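Local coordinates for fiber protein (Snake adenovirus 1, PDB 4D0U) that forms the trimeric head of the fibre spike at the capsid vertices and probably attaches the virion to a receptor on its host cell, at residues D79-P84 with P132-G137. The protein carries 2 engineered substitutions. Residues are numbered along the deposited sequence; the frame is centred on the assembly and turned at random.
Sequences DGLTGP and PEVGSG
Val134 donates its backbone N-H to the carbonyl of Asp79, with Val134 N 2.9 Å from Asp79 O. This bond joins two connecting loops of the beta-sandwich head domain, residues 79-84 after strand 68-77 and residues 132-134 before strand 135-143, and it lies just past the antiparallel pairing of those two strands. The donor is tilted 15° from the carbonyl plane, and the N-H...O angle is 150°. Asp79 O also receives a CA-H...O contact from Glu133 CA at 3.5 Å, and Val134 CG2 lies 3.4 Å from Asp79 O. With CG1 of Val134 anti to the backbone N (chi1 175°), Val134 CG2 is left beside that nitrogen, next to the hydrogen bond, and there it reaches Leu81 CG at 4.2 Å. Both branched apolar side chains are buried, meeting at an oblique angle, and both also pack on Phe56; Leu81 further touches Met125 and Ile127 of the facing sheet. Gly80, with no side chain, lets its CA come within 3.4 Å of Pro132 O, where there is no room for a CB. Both acidic side chains leave the backbone away from the opposing segment and find partners beyond it. Asp79 OD2 accepts a hydrogen bond from Ser55 N, whereas the extended Glu133 reaches the trimer interface, where its OE2 forms a salt bridge with Arg104 NH1 of a neighbouring subunit.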
loop_
_atom_site.group_PDB
_atom_site.type_symbol
_atom_site.label_atom_id
_atom_site.label_comp_id
_atom_site.label_asym_id
_atom_site.label_seq_id
_atom_site.Cartn_x
_atom_site.Cartn_y
_atom_site.Cartn_z
ATOM N N ASP A 79 -2.872 9.983 -15.270
ATOM C CA ASP A 79 -3.451 9.698 -16.575
ATOM C C ASP A 79 -4.290 8.444 -16.547
ATOM O O ASP A 79 -4.240 7.660 -15.592
ATOM C CB ASP A 79 -2.333 9.598 -17.618
ATOM C CG ASP A 79 -1.604 10.926 -17.805
ATOM O OD1 ASP A 79 -2.254 11.989 -17.678
ATOM O OD2 ASP A 79 -0.384 10.926 -18.059
ATOM N N GLY A 80 -5.077 8.243 -17.594
ATOM C CA GLY A 80 -5.565 6.910 -17.912
ATOM C C GLY A 80 -4.644 6.128 -18.821
ATOM O O GLY A 80 -3.664 6.665 -19.391
ATOM N N LEU A 81 -4.960 4.853 -18.973
ATOM C CA LEU A 81 -4.197 3.958 -19.836
ATOM C C LEU A 81 -5.167 3.067 -20.538
ATOM O O LEU A 81 -5.971 2.382 -19.903
ATOM C CB LEU A 81 -3.276 3.044 -19.030
ATOM C CG LEU A 81 -1.816 3.333 -18.838
ATOM C CD1 LEU A 81 -1.231 2.148 -18.076
ATOM C CD2 LEU A 81 -1.089 3.553 -20.160
ATOM N N THR A 82 -5.060 3.033 -21.852
ATOM C CA THR A 82 -5.947 2.231 -22.641
ATOM C C THR A 82 -5.381 0.858 -22.849
ATOM O O THR A 82 -6.151 -0.091 -22.991
ATOM C CB THR A 82 -6.266 2.900 -23.997
ATOM O OG1 THR A 82 -5.059 3.093 -24.742
ATOM C CG2 THR A 82 -6.911 4.254 -23.763
ATOM N N GLY A 83 -4.044 0.747 -22.825
ATOM C CA GLY A 83 -3.346 -0.501 -23.089
ATOM C C GLY A 83 -2.001 -0.427 -22.398
ATOM O O GLY A 83 -1.782 0.463 -21.581
ATOM N N PRO A 84 -1.101 -1.370 -22.699
ATOM C CA PRO A 84 0.190 -1.403 -22.024
ATOM C C PRO A 84 0.946 -0.093 -22.154
ATOM O O PRO A 84 0.888 0.585 -23.203
ATOM C CB PRO A 84 0.945 -2.526 -22.761
ATOM C CG PRO A 84 -0.158 -3.438 -23.189
ATOM C CD PRO A 84 -1.273 -2.526 -23.611
ATOM N N PRO A 132 -9.549 4.290 -16.736
ATOM C CA PRO A 132 -9.768 5.718 -17.028
ATOM C C PRO A 132 -8.861 6.632 -16.216
ATOM O O PRO A 132 -8.614 7.773 -16.626
ATOM C CB PRO A 132 -11.232 5.944 -16.650
ATOM C CG PRO A 132 -11.704 4.705 -15.961
ATOM C CD PRO A 132 -10.716 3.589 -16.159
ATOM N N GLU A 133 -8.364 6.131 -15.091
ATOM C CA GLU A 133 -7.345 6.822 -14.307
ATOM C C GLU A 133 -6.548 5.741 -13.593
ATOM O O GLU A 133 -7.127 4.792 -13.100
ATOM C CB GLU A 133 -7.985 7.744 -13.294
ATOM C CG GLU A 133 -6.946 8.483 -12.479
ATOM C CD GLU A 133 -7.552 9.554 -11.609
ATOM O OE1 GLU A 133 -8.723 9.944 -11.873
ATOM O OE2 GLU A 133 -6.863 10.043 -10.701
ATOM N N VAL A 134 -5.227 5.889 -13.577
ATOM C CA VAL A 134 -4.352 4.901 -12.949
ATOM C C VAL A 134 -4.275 5.084 -11.433
ATOM O O VAL A 134 -4.497 4.119 -10.678
ATOM C CB VAL A 134 -2.936 4.964 -13.552
ATOM C CG1 VAL A 134 -1.996 4.011 -12.814
ATOM C CG2 VAL A 134 -2.967 4.589 -15.035
ATOM N N GLY A 135 -3.983 6.291 -10.972
ATOM C CA GLY A 135 -3.807 6.500 -9.527
ATOM C C GLY A 135 -2.463 5.955 -9.063
ATOM O O GLY A 135 -1.455 6.029 -9.783
ATOM N N SER A 136 -2.450 5.440 -7.845
ATOM C CA SER A 136 -1.192 5.010 -7.201
ATOM C C SER A 136 -1.295 3.572 -6.731
ATOM O O SER A 136 -2.388 3.074 -6.427
ATOM C CB SER A 136 -0.791 5.939 -6.040
ATOM O OG SER A 136 -1.672 5.808 -4.913
ATOM N N GLY A 137 -0.139 2.919 -6.606
ATOM C CA GLY A 137 -0.108 1.604 -5.970
ATOM C C GLY A 137 1.342 1.183 -5.776
ATOM O O GLY A 137 2.269 1.870 -6.193
#